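PDB 2J43: spydx from Streptococcus pyogenes, which binds alpha-glucans such as glycogen through paired family 41 carbohydrate-binding modules of a pullulanase that probably hydrolyses their alpha-1,6-glucosidic linkages. Local coordinates for residues G22-G27 with S68-N73; D126-W131 with I174-K179. All coordinates share one frame; numbering follows the deposited sequence.

In the fold
The two contacts belong to separate pullulanase-associated domains that follow one another along the chain, contact 1 in the first and contact 2 in the second. Their centres lie 46 Å apart on opposite sides of the chain's centre, and their nearest atoms, about 32 Å apart, do not touch. Each joins two antiparallel strands that are neighbours in a sheet though some 40 residues apart in sequence, and in each a tryptophan of the first strand meets a second tryptophan edge-to-face: W24 with W36, W131 with W143. Tryptophan pairs repeated in this way, with W24 and W131 partly exposed, are consistent with two equivalent glycan-binding surfaces.

Contact 1. Residues G22-G27 with S68-N73; sequences GLWVWG and SYLINN
The indole of W26 folds back over the partner strand, laying one face across S68 CB and the backbone N of Y69, while its CZ3 reaches to 3.5 Å from Y69 C. Chi1 of 64° sets W26 CG between the backbone N and the carbonyl carbon, and chi2 of 105° turns the indole across the partner strand. L70 lies beside both indoles: its CD2 meets W26 CZ3 at 3.8 Å, and its CD1 touches W24 CB at 3.7 Å. W26 CZ3 also lies at the edge of the W24 ring, in its plane. Further along this face N72 ND2 comes 3.8 Å from W24 CE3 and is held by a hydrogen bond to P37 O. At G22, N72 OD1 comes within 3.3 Å of G22 CA.

On the opposite face of the sheet, L23 CD1 packs on Y69 CD1 at 3.8 Å, and both residues go on to M7 of strand 4-9. Six backbone hydrogen bonds, two at each of the pairs G22-N72, W24-L70 and W26-S68, join the strands. The contact thus has two characters: an apolar face turned to the domain's other sheet, and a face of partly exposed indoles, consistent with a carbohydrate-binding platform.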
loop_
_atom_site.group_PDB
_atom_site.type_symbol
_atom_site.label_atom_id
_atom_site.label_comp_id
_atom_site.label_asym_id
_atom_site.label_seq_id
_atom_site.Cartn_x
_atom_site.Cartn_y
_atom_site.Cartn_z
ATOM N N GLY A 22 19.100 15.779 2.326
ATOM C CA GLY A 22 17.919 16.529 1.932
ATOM C C GLY A 22 16.969 15.755 1.042
ATOM O O GLY A 22 17.406 14.906 0.227
ATOM N N LEU A 23 15.695 16.078 1.162
ATOM C CA LEU A 23 14.640 15.584 0.254
ATOM C C LEU A 23 14.263 16.748 -0.648
ATOM O O LEU A 23 13.642 17.716 -0.240
ATOM C CB LEU A 23 13.413 15.120 1.022
ATOM C CG LEU A 23 12.276 14.512 0.210
ATOM C CD1 LEU A 23 12.798 13.310 -0.571
ATOM C CD2 LEU A 23 11.068 14.083 1.078
ATOM N N TRP A 24 14.587 16.600 -1.923
ATOM C CA TRP A 24 14.470 17.627 -2.949
ATOM C C TRP A 24 13.263 17.230 -3.830
ATOM O O TRP A 24 13.210 16.112 -4.311
ATOM C CB TRP A 24 15.753 17.673 -3.786
ATOM C CG TRP A 24 15.716 18.732 -4.853
ATOM C CD1 TRP A 24 15.191 18.628 -6.119
ATOM C CD2 TRP A 24 16.259 20.042 -4.740
ATOM N NE1 TRP A 24 15.351 19.834 -6.771
ATOM C CE2 TRP A 24 15.988 20.725 -5.942
ATOM C CE3 TRP A 24 16.934 20.733 -3.705
ATOM C CZ2 TRP A 24 16.376 22.057 -6.153
ATOM C CZ3 TRP A 24 17.323 22.050 -3.908
ATOM C CH2 TRP A 24 17.044 22.712 -5.123
ATOM N N VAL A 25 12.246 18.092 -3.927
ATOM C CA VAL A 25 10.962 17.718 -4.507
ATOM C C VAL A 25 10.494 18.656 -5.630
ATOM O O VAL A 25 10.773 19.852 -5.620
ATOM C CB VAL A 25 9.859 17.622 -3.423
ATOM C CG1 VAL A 25 10.201 16.557 -2.416
ATOM C CG2 VAL A 25 9.686 18.953 -2.699
ATOM N N TRP A 26 9.794 18.065 -6.582
ATOM C CA TRP A 26 9.155 18.812 -7.643
ATOM C C TRP A 26 7.894 18.139 -8.120
ATOM O O TRP A 26 7.434 17.147 -7.537
ATOM C CB TRP A 26 10.147 19.086 -8.740
ATOM C CG TRP A 26 10.735 17.908 -9.520
ATOM C CD1 TRP A 26 10.397 17.555 -10.787
ATOM C CD2 TRP A 26 11.814 16.990 -9.144
ATOM N NE1 TRP A 26 11.154 16.498 -11.213
ATOM C CE2 TRP A 26 12.045 16.139 -10.252
ATOM C CE3 TRP A 26 12.600 16.811 -8.007
ATOM C CZ2 TRP A 26 13.006 15.129 -10.248
ATOM C CZ3 TRP A 26 13.553 15.807 -8.017
ATOM C CH2 TRP A 26 13.736 14.979 -9.121
ATOM N N GLY A 27 7.286 18.659 -9.176
ATOM C CA GLY A 27 5.976 18.185 -9.569
ATOM C C GLY A 27 4.896 18.820 -8.702
ATOM O O GLY A 27 4.971 19.986 -8.336
ATOM N N SER A 68 7.702 14.246 -7.890
ATOM C CA SER A 68 9.019 13.782 -8.139
ATOM C C SER A 68 9.910 14.195 -6.974
ATOM O O SER A 68 9.680 15.182 -6.285
ATOM C CB SER A 68 9.568 14.344 -9.454
ATOM O OG SER A 68 8.770 13.886 -10.565
ATOM N N TYR A 69 10.984 13.444 -6.809
ATOM C CA TYR A 69 11.858 13.663 -5.679
ATOM C C TYR A 69 13.221 13.019 -5.901
ATOM O O TYR A 69 13.438 12.118 -6.756
ATOM C CB TYR A 69 11.257 13.123 -4.348
ATOM C CG TYR A 69 11.359 11.631 -4.267
ATOM C CD1 TYR A 69 12.438 11.006 -3.624
ATOM C CD2 TYR A 69 10.397 10.835 -4.884
ATOM C CE1 TYR A 69 12.518 9.609 -3.645
ATOM C CE2 TYR A 69 10.482 9.419 -4.844
ATOM C CZ TYR A 69 11.540 8.853 -4.238
ATOM O OH TYR A 69 11.646 7.469 -4.256
ATOM N N LEU A 70 14.154 13.466 -5.082
ATOM C CA LEU A 70 15.439 12.809 -4.941
ATOM C C LEU A 70 15.944 13.079 -3.538
ATOM O O LEU A 70 15.458 13.985 -2.883
ATOM C CB LEU A 70 16.442 13.272 -5.997
ATOM C CG LEU A 70 16.816 14.746 -5.955
ATOM C CD1 LEU A 70 17.965 14.932 -4.964
ATOM C CD2 LEU A 70 17.220 15.314 -7.315
ATOM N N ILE A 71 16.939 12.302 -3.128
ATOM C CA ILE A 71 17.637 12.513 -1.848
ATOM C C ILE A 71 19.006 13.020 -2.213
ATOM O O ILE A 71 19.743 12.370 -2.992
ATOM C CB ILE A 71 17.724 11.206 -0.975
ATOM C CG1 ILE A 71 16.323 10.763 -0.572
ATOM C CG2 ILE A 71 18.586 11.438 0.293
ATOM C CD1 ILE A 71 16.271 9.494 0.195
ATOM N N ASN A 72 19.384 14.156 -1.656
ATOM C CA ASN A 72 20.691 14.755 -1.896
ATOM C C ASN A 72 21.447 14.880 -0.597
ATOM O O ASN A 72 20.950 14.470 0.444
ATOM C CB ASN A 72 20.604 16.112 -2.636
ATOM C CG ASN A 72 19.974 17.274 -1.815
ATOM O OD1 ASN A 72 19.877 17.187 -0.611
ATOM N ND2 ASN A 72 19.695 18.426 -2.471
ATOM N N ASN A 73 22.667 15.375 -0.708
ATOM C CA ASN A 73 23.419 15.777 0.470
ATOM C C ASN A 73 23.958 17.169 0.305
ATOM O O ASN A 73 23.784 17.827 -0.717
ATOM C CB ASN A 73 24.489 14.752 0.806
ATOM C CG ASN A 73 25.574 14.663 -0.264
ATOM O OD1 ASN A 73 25.719 15.568 -1.095
ATOM N ND2 ASN A 73 26.342 13.573 -0.215
#

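Contact 2. Residues D126-W131 with I174-K179; sequences DNLAVW and ILDKSK
L128 and D176 meet closely as the last bridged pair of the two strands: L128 CD2 lies 3.5 Å from D176 CG, which chi1 of -177° places anti to the backbone N, and the two side chains cross at a slant. From here inward the contact is compact. A129 and L175 exchange both of their backbone hydrogen bonds, and the one from L175 N to A129 O is nearly straight (172°). V130 CG2 touches I174 CD1 at 4.1 Å on the same face as L128, while L175 CD1 rests against W131 CB at 4.0 Å on the reverse.

Beyond L128 the strands give way to loop, and the packing to polar bonds and water. K177 N still donates to N127 O, and the lysine chain runs back so that its CD lies 4.1 Å from A129 CB. A water bridges K177 NZ and N127 ND2. D176 is the first residue of a type I turn ending at K179, and its carboxylate bonds within it. Its OD1 takes the S178 backbone N at 3.0 Å, an Asx turn, and S178 OG at 2.7 Å, both from one face of the carboxylate. A second water links OD1 to D126 O, and K179 NZ forms a salt bridge with OD2. So many donors would be expected to stabilise the charged carboxylate.

Among the surrounding strands, 128-134 is flanked by 147-153 and 170-176. L128, V130 and I174 pack toward strand 113-119 through Y118 and I116, while L175 lies against W143 and P144, with W143 also meeting the W131 ring edge-to-face.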
loop_
_atom_site.group_PDB
_atom_site.type_symbol
_atom_site.label_atom_id
_atom_site.label_comp_id
_atom_site.label_asym_id
_atom_site.label_seq_id
_atom_site.Cartn_x
_atom_site.Cartn_y
_atom_site.Cartn_z
ATOM N N ASP A 126 -17.962 -9.418 12.091
ATOM C CA ASP A 126 -18.219 -10.652 12.819
ATOM C C ASP A 126 -18.812 -11.695 11.873
ATOM O O ASP A 126 -19.736 -11.422 11.114
ATOM C CB ASP A 126 -19.214 -10.450 13.964
ATOM C CG ASP A 126 -18.599 -9.826 15.207
ATOM O OD1 ASP A 126 -17.356 -9.727 15.311
ATOM O OD2 ASP A 126 -19.347 -9.456 16.155
ATOM N N ASN A 127 -18.255 -12.895 11.974
ATOM C CA ASN A 127 -18.708 -14.077 11.234
ATOM C C ASN A 127 -18.535 -13.993 9.712
ATOM O O ASN A 127 -19.080 -14.799 8.962
ATOM C CB ASN A 127 -20.121 -14.459 11.614
ATOM C CG ASN A 127 -20.307 -14.617 13.121
ATOM O OD1 ASN A 127 -21.153 -13.925 13.713
ATOM N ND2 ASN A 127 -19.482 -15.403 13.741
ATOM N N LEU A 128 -17.777 -13.016 9.246
ATOM C CA LEU A 128 -17.372 -13.001 7.834
ATOM C C LEU A 128 -16.089 -13.833 7.708
ATOM O O LEU A 128 -15.285 -13.874 8.640
ATOM C CB LEU A 128 -17.133 -11.566 7.378
ATOM C CG LEU A 128 -18.356 -10.658 7.406
ATOM C CD1 LEU A 128 -18.014 -9.313 6.682
ATOM C CD2 LEU A 128 -19.635 -11.243 6.863
ATOM N N ALA A 129 -15.869 -14.465 6.559
ATOM C CA ALA A 129 -14.681 -15.302 6.366
ATOM C C ALA A 129 -14.256 -15.228 4.926
ATOM O O ALA A 129 -15.050 -14.844 4.065
ATOM C CB ALA A 129 -14.988 -16.753 6.704
ATOM N N VAL A 130 -13.051 -15.677 4.664
ATOM C CA VAL A 130 -12.494 -15.682 3.306
ATOM C C VAL A 130 -12.305 -17.132 2.876
ATOM O O VAL A 130 -11.593 -17.884 3.519
ATOM C CB VAL A 130 -11.137 -14.953 3.214
ATOM C CG1 VAL A 130 -10.747 -14.847 1.700
ATOM C CG2 VAL A 130 -11.229 -13.593 3.877
ATOM N N TRP A 131 -12.942 -17.506 1.768
ATOM C CA TRP A 131 -12.734 -18.783 1.105
ATOM C C TRP A 131 -11.584 -18.605 0.095
ATOM O O TRP A 131 -11.585 -17.644 -0.628
ATOM C CB TRP A 131 -13.999 -19.169 0.352
ATOM C CG TRP A 131 -13.963 -20.547 -0.184
ATOM C CD1 TRP A 131 -13.763 -20.921 -1.496
ATOM C CD2 TRP A 131 -14.152 -21.776 0.549
ATOM N NE1 TRP A 131 -13.797 -22.294 -1.620
ATOM C CE2 TRP A 131 -14.024 -22.845 -0.382
ATOM C CE3 TRP A 131 -14.376 -22.092 1.892
ATOM C CZ2 TRP A 131 -14.116 -24.180 0.006
ATOM C CZ3 TRP A 131 -14.468 -23.426 2.258
ATOM C CH2 TRP A 131 -14.330 -24.440 1.330
ATOM N N ILE A 174 -15.528 -13.622 -0.399
ATOM C CA ILE A 174 -15.879 -13.204 0.973
ATOM C C ILE A 174 -17.233 -13.813 1.328
ATOM O O ILE A 174 -18.228 -13.627 0.585
ATOM C CB ILE A 174 -15.961 -11.687 1.120
ATOM C CG1 ILE A 174 -14.722 -10.985 0.572
ATOM C CG2 ILE A 174 -16.181 -11.290 2.598
ATOM C CD1 ILE A 174 -13.408 -11.419 1.228
ATOM N N LEU A 175 -17.285 -14.493 2.468
ATOM C CA LEU A 175 -18.488 -15.185 2.945
ATOM C C LEU A 175 -19.067 -14.560 4.184
ATOM O O LEU A 175 -18.341 -13.978 5.007
ATOM C CB LEU A 175 -18.146 -16.635 3.281
ATOM C CG LEU A 175 -17.395 -17.445 2.227
ATOM C CD1 LEU A 175 -17.254 -18.916 2.688
ATOM C CD2 LEU A 175 -18.101 -17.313 0.888
ATOM N N ASP A 176 -20.384 -14.662 4.312
ATOM C CA ASP A 176 -21.050 -14.311 5.540
ATOM C C ASP A 176 -21.648 -15.567 6.157
ATOM O O ASP A 176 -22.664 -16.060 5.718
ATOM C CB ASP A 176 -22.104 -13.244 5.247
ATOM C CG ASP A 176 -22.809 -12.769 6.488
ATOM O OD1 ASP A 176 -22.638 -13.405 7.558
ATOM O OD2 ASP A 176 -23.583 -11.768 6.447
ATOM N N LYS A 177 -20.979 -16.092 7.168
ATOM C CA LYS A 177 -21.377 -17.371 7.790
ATOM C C LYS A 177 -22.661 -17.279 8.627
ATOM O O LYS A 177 -23.154 -18.320 9.058
ATOM C CB LYS A 177 -20.275 -17.881 8.664
ATOM C CG LYS A 177 -18.946 -18.101 7.932
ATOM C CD LYS A 177 -17.910 -18.834 8.751
ATOM C CE LYS A 177 -17.613 -18.150 10.082
ATOM N NZ LYS A 177 -16.596 -18.865 10.915
ATOM N N SER A 178 -23.176 -16.077 8.852
ATOM C CA SER A 178 -24.434 -15.902 9.560
ATOM C C SER A 178 -25.616 -16.268 8.660
ATOM O O SER A 178 -26.745 -16.527 9.132
ATOM C CB SER A 178 -24.553 -14.474 10.066
ATOM O OG SER A 178 -24.909 -13.584 9.038
ATOM N N LYS A 179 -25.359 -16.359 7.356
ATOM C CA LYS A 179 -26.401 -16.658 6.389
ATOM C C LYS A 179 -26.493 -18.131 6.039
ATOM O O LYS A 179 -25.711 -18.925 6.504
ATOM C CB LYS A 179 -26.164 -15.851 5.112
ATOM C CG LYS A 179 -25.991 -14.370 5.332
ATOM C CD LYS A 179 -27.244 -13.768 5.966
ATOM C CE LYS A 179 -27.577 -12.394 5.474
ATOM N NZ LYS A 179 -26.687 -11.391 6.044
HETATM O O HOH W 1 -22.089 -12.006 9.880
HETATM O O HOH W 2 -16.952 -17.092 13.363
#